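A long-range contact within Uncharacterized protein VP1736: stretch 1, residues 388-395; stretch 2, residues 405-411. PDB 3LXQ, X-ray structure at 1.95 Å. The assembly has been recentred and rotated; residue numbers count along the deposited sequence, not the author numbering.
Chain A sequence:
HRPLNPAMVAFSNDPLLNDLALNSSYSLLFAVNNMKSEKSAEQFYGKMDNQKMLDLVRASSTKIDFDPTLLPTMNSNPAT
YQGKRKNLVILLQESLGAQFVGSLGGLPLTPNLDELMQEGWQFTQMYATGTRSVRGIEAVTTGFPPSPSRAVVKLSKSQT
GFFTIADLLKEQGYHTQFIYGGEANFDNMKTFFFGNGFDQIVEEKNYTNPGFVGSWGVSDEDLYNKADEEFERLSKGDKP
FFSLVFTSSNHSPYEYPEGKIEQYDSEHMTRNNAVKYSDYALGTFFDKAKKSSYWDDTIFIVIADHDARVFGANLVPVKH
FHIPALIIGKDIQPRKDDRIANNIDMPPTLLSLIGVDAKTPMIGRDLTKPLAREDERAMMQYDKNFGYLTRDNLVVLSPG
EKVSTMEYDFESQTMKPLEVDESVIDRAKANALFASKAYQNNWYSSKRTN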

ATOM      1  N   TYR A 388       7.641 -14.006   6.408  1.00 30.23           N
ATOM      2  CA  TYR A 388       8.248 -13.885   5.084  1.00 29.58           C
ATOM      3  C   TYR A 388       7.740 -15.034   4.212  1.00 30.33           C
ATOM      4  O   TYR A 388       8.097 -16.212   4.408  1.00 32.09           O
ATOM      5  CB  TYR A 388       9.782 -13.885   5.182  1.00 29.64           C
ATOM      6  CG  TYR A 388      10.498 -13.270   3.980  1.00 29.65           C
ATOM      7  CD1 TYR A 388      10.765 -11.899   3.922  1.00 29.50           C
ATOM      8  CD2 TYR A 388      10.922 -14.070   2.913  1.00 29.77           C
ATOM      9  CE1 TYR A 388      11.442 -11.336   2.815  1.00 27.94           C
ATOM     10  CE2 TYR A 388      11.576 -13.531   1.822  1.00 29.84           C
ATOM     11  CZ  TYR A 388      11.832 -12.168   1.777  1.00 27.40           C
ATOM     12  OH  TYR A 388      12.480 -11.661   0.695  1.00 29.22           O
ATOM     13  N   LEU A 389       6.860 -14.678   3.287  1.00 29.90           N
ATOM     14  CA  LEU A 389       6.239 -15.612   2.363  1.00 30.67           C
ATOM     15  C   LEU A 389       6.961 -15.598   1.013  1.00 30.58           C
ATOM     16  O   LEU A 389       7.183 -14.528   0.424  1.00 29.62           O
ATOM     17  CB  LEU A 389       4.752 -15.271   2.175  1.00 30.91           C
ATOM     18  CG  LEU A 389       3.923 -16.157   1.222  1.00 32.02           C
ATOM     19  CD1 LEU A 389       3.637 -17.555   1.812  1.00 34.19           C
ATOM     20  CD2 LEU A 389       2.622 -15.478   0.789  1.00 31.08           C
ATOM     21  N   THR A 390       7.357 -16.784   0.556  1.00 32.02           N
ATOM     22  CA  THR A 390       7.863 -16.982  -0.807  1.00 32.42           C
ATOM     23  C   THR A 390       7.105 -18.150  -1.450  1.00 34.30           C
ATOM     24  O   THR A 390       6.273 -18.783  -0.806  1.00 36.16           O
ATOM     25  CB  THR A 390       9.389 -17.289  -0.828  1.00 32.64           C
ATOM     26  OG1 THR A 390       9.594 -18.666  -0.512  1.00 35.05           O
ATOM     27  CG2 THR A 390      10.152 -16.424   0.178  1.00 31.77           C
ATOM     28  N   ARG A 391       7.391 -18.444  -2.712  1.00 42.63           N
ATOM     29  CA  ARG A 391       6.673 -19.508  -3.411  1.00 46.53           C
ATOM     30  C   ARG A 391       6.962 -20.892  -2.831  1.00 48.25           C
ATOM     31  O   ARG A 391       6.201 -21.834  -3.050  1.00 51.14           O
ATOM     32  CB  ARG A 391       6.998 -19.476  -4.901  1.00 48.65           C
ATOM     33  CG  ARG A 391       6.223 -18.438  -5.685  1.00 49.42           C
ATOM     34  CD  ARG A 391       4.744 -18.795  -5.778  1.00 51.69           C
ATOM     35  NE  ARG A 391       3.984 -17.757  -6.468  1.00 52.66           N
ATOM     36  CZ  ARG A 391       2.672 -17.803  -6.696  1.00 55.78           C
ATOM     37  NH1 ARG A 391       2.080 -16.809  -7.343  1.00 55.29           N
ATOM     38  NH2 ARG A 391       1.947 -18.841  -6.287  1.00 58.11           N
ATOM     39  N   ASP A 392       8.045 -20.989  -2.061  1.00 46.68           N
ATOM     40  CA  ASP A 392       8.578 -22.274  -1.610  1.00 49.46           C
ATOM     41  C   ASP A 392       8.455 -22.514  -0.114  1.00 48.25           C
ATOM     42  O   ASP A 392       8.446 -23.659   0.343  1.00 50.53           O
ATOM     43  CB  ASP A 392      10.037 -22.396  -2.046  1.00 49.16           C
ATOM     44  CG  ASP A 392      10.185 -22.340  -3.542  1.00 51.94           C
ATOM     45  OD1 ASP A 392       9.854 -23.340  -4.211  1.00 56.60           O
ATOM     46  OD2 ASP A 392      10.604 -21.284  -4.053  1.00 51.44           O
ATOM     47  N   ASN A 393       8.340 -21.425   0.636  1.00 45.75           N
ATOM     48  CA  ASN A 393       8.395 -21.478   2.085  1.00 44.79           C
ATOM     49  C   ASN A 393       7.712 -20.271   2.722  1.00 42.65           C
ATOM     50  O   ASN A 393       7.482 -19.237   2.076  1.00 41.71           O
ATOM     51  CB  ASN A 393       9.860 -21.563   2.539  1.00 43.62           C
ATOM     52  CG  ASN A 393      10.768 -20.636   1.737  1.00 42.75           C
ATOM     53  OD1 ASN A 393      10.576 -19.424   1.732  1.00 41.68           O
ATOM     54  ND2 ASN A 393      11.747 -21.209   1.043  1.00 42.83           N
ATOM     55  N   LEU A 394       7.385 -20.423   3.999  1.00 42.53           N
ATOM     56  CA  LEU A 394       6.946 -19.316   4.824  1.00 40.54           C
ATOM     57  C   LEU A 394       7.669 -19.394   6.155  1.00 39.99           C
ATOM     58  O   LEU A 394       7.601 -20.417   6.852  1.00 41.36           O
ATOM     59  CB  LEU A 394       5.427 -19.365   5.039  1.00 41.40           C
ATOM     60  CG  LEU A 394       4.819 -18.540   6.179  1.00 40.19           C
ATOM     61  CD1 LEU A 394       4.824 -17.045   5.883  1.00 35.61           C
ATOM     62  CD2 LEU A 394       3.401 -19.038   6.441  1.00 43.04           C
ATOM     63  N   VAL A 395       8.340 -18.299   6.501  1.00 37.87           N
ATOM     64  CA  VAL A 395       9.051 -18.189   7.769  1.00 37.79           C
ATOM     65  C   VAL A 395       8.416 -17.124   8.635  1.00 36.95           C
ATOM     66  O   VAL A 395       8.227 -15.981   8.206  1.00 34.87           O
ATOM     67  CB  VAL A 395      10.545 -17.853   7.585  1.00 36.99           C
ATOM     68  CG1 VAL A 395      11.210 -17.598   8.942  1.00 37.19           C
ATOM     69  CG2 VAL A 395      11.262 -18.963   6.824  1.00 37.89           C
ATOM     70  N   THR A 405       8.879 -22.554  10.647  1.00 86.56           N
ATOM     71  CA  THR A 405       9.132 -22.744   9.226  1.00 85.78           C
ATOM     72  C   THR A 405       8.028 -23.601   8.611  1.00 88.25           C
ATOM     73  O   THR A 405       7.719 -24.689   9.117  1.00 92.17           O
ATOM     74  CB  THR A 405      10.527 -23.364   8.985  1.00 87.24           C
ATOM     75  OG1 THR A 405      10.643 -24.602   9.706  1.00 91.69           O
ATOM     76  CG2 THR A 405      11.626 -22.412   9.444  1.00 85.04           C
HETATM   77  N   MSE A 406       7.429 -23.102   7.530  1.00 86.36           N
HETATM   78  CA  MSE A 406       6.235 -23.725   6.948  1.00 88.87           C
HETATM   79  C   MSE A 406       6.191 -23.703   5.422  1.00 88.08           C
HETATM   80  O   MSE A 406       6.898 -22.933   4.773  1.00 84.73           O
HETATM   81  CB  MSE A 406       4.966 -23.057   7.494  1.00 88.51           C
HETATM   82  CG  MSE A 406       4.655 -23.371   8.954  1.00 90.67           C
HETATM   83 SE   MSE A 406       3.583 -21.992   9.851  1.00 88.76          SE
HETATM   84  CE  MSE A 406       4.735 -20.445   9.571  1.00 83.08           C
ATOM     85  N   GLU A 407       5.359 -24.581   4.865  1.00 91.60           N
ATOM     86  CA  GLU A 407       4.999 -24.551   3.454  1.00 91.54           C
ATOM     87  C   GLU A 407       3.577 -24.016   3.385  1.00 91.86           C
ATOM     88  O   GLU A 407       2.699 -24.478   4.116  1.00 95.02           O
ATOM     89  CB  GLU A 407       5.070 -25.953   2.837  1.00 96.16           C
ATOM     90  N   TYR A 408       3.355 -23.034   2.519  1.00 88.94           N
ATOM     91  CA  TYR A 408       2.046 -22.410   2.410  1.00 89.45           C
ATOM     92  C   TYR A 408       1.257 -22.928   1.212  1.00 92.60           C
ATOM     93  O   TYR A 408       1.741 -22.925   0.082  1.00 91.54           O
ATOM     94  CB  TYR A 408       2.184 -20.890   2.369  1.00 84.79           C
ATOM     95  CG  TYR A 408       0.878 -20.137   2.418  1.00 85.55           C
ATOM     96  CD1 TYR A 408       0.170 -19.995   3.611  1.00 87.06           C
ATOM     97  CD2 TYR A 408       0.358 -19.547   1.270  1.00 85.08           C
ATOM     98  CE1 TYR A 408      -1.026 -19.297   3.650  1.00 88.31           C
ATOM     99  CE2 TYR A 408      -0.832 -18.845   1.300  1.00 86.36           C
ATOM    100  CZ  TYR A 408      -1.520 -18.724   2.488  1.00 88.06           C
ATOM    101  OH  TYR A 408      -2.695 -18.018   2.496  1.00 89.83           O
ATOM    102  N   ASP A 409       0.044 -23.395   1.487  1.00 96.89           N
ATOM    103  CA  ASP A 409      -0.861 -23.867   0.454  1.00100.82           C
ATOM    104  C   ASP A 409      -1.697 -22.682   0.009  1.00 99.42           C
ATOM    105  O   ASP A 409      -2.534 -22.190   0.758  1.00100.27           O
ATOM    106  CB  ASP A 409      -1.752 -24.993   0.995  1.00106.96           C
ATOM    107  CG  ASP A 409      -2.482 -25.748  -0.100  1.00112.02           C
ATOM    108  OD1 ASP A 409      -2.505 -25.289  -1.264  1.00110.83           O
ATOM    109  OD2 ASP A 409      -3.044 -26.818   0.214  1.00117.58           O
ATOM    110  N   PHE A 410      -1.455 -22.229  -1.214  1.00 56.61           N
ATOM    111  CA  PHE A 410      -2.057 -21.001  -1.727  1.00 54.68           C
ATOM    112  C   PHE A 410      -3.538 -21.118  -2.060  1.00 56.03           C
ATOM    113  O   PHE A 410      -4.278 -20.150  -1.897  1.00 54.10           O
ATOM    114  CB  PHE A 410      -1.280 -20.487  -2.935  1.00 57.64           C
ATOM    115  CG  PHE A 410       0.045 -19.866  -2.582  1.00 56.71           C
ATOM    116  CD1 PHE A 410       1.169 -20.662  -2.358  1.00 57.48           C
ATOM    117  CD2 PHE A 410       0.170 -18.485  -2.474  1.00 56.88           C
ATOM    118  CE1 PHE A 410       2.401 -20.090  -2.033  1.00 57.17           C
ATOM    119  CE2 PHE A 410       1.402 -17.900  -2.149  1.00 58.16           C
ATOM    120  CZ  PHE A 410       2.516 -18.701  -1.931  1.00 57.66           C
ATOM    121  N   GLU A 411      -3.958 -22.294  -2.533  1.00 61.00           N
ATOM    122  CA  GLU A 411      -5.377 -22.589  -2.793  1.00 63.84           C
ATOM    123  C   GLU A 411      -6.166 -22.716  -1.487  1.00 62.99           C
ATOM    124  O   GLU A 411      -7.166 -22.027  -1.286  1.00 61.39           O
ATOM    125  CB  GLU A 411      -5.527 -23.872  -3.628  1.00 72.94           C
ATOM    126  CG  GLU A 411      -5.043 -23.749  -5.072  1.00 77.82           C
ATOM    127  CD  GLU A 411      -5.078 -25.071  -5.832  1.00 90.30           C
ATOM    128  OE1 GLU A 411      -4.007 -25.496  -6.323  1.00 96.18           O
ATOM    129  OE2 GLU A 411      -6.167 -25.686  -5.941  1.00 96.12           O
TER

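Residues 388-395 fold into a hairpin, and residues 405-411 run antiparallel to its second strand, after which Phe-410 packs under the hairpin face that carries Leu-389 and Leu-394, close to the turn. The backbone link is short. Leu-394 and Met-406 form an antiparallel hydrogen-bonded pair in which Leu-394 N donates to Met-406 O (2.7 Å) and Met-406 N donates to Leu-394 O (2.8 Å). Val-395 and Thr-405 continue the register as a non-hydrogen-bonded pair, while at the other end Asn-393 CA lies 3.4 Å from Met-406 O in a CA-H...O contact.

Leu-394, with 90 Å² covered, is the centre of the packing. Because paired residues point to the same face of the sheet, its side chain lies beside that of Met-406, a selenomethionine, and the two meet at 3.7 Å between Leu-394 CD2 and Met-406 CE. The same methyl reaches the next ring along stretch 2, with Leu-394 CD2 4.4 Å from Tyr-408 CD1. Leu-389, from the hairpin's first strand, extends this apolar patch: its CD1 packs 3.7 Å from Tyr-408 CB. Val-395 and Thr-405 project from the opposite face, where Val-395 CG2 and Thr-405 CG2 approach more loosely, to 4.3 Å.

Phe-410 closes the far end, beyond the strand, with 80 Å² covered. Leu-389 CD2 packs 4.0 Å from Phe-410 CE2, and Thr-390 O lies at the ring edge, 3.9 Å from Phe-410 CZ. Over one face sits the guanidinium of Arg-391, whose CZ is 4.9 Å from the centroid of the Phe-410 ring and 15° off its normal, a geometry that sets the positive charge against the aromatic π cloud. Although the CA-to-CB bond of Arg-391 points away from stretch 2, its long side chain brings the charged end back over the ring. The two backbone hydrogen bonds are thus confined to the Leu-394 and Met-406 pair, whereas side-chain packing runs the length of the contact, from Val-395 and Thr-405 to Phe-410.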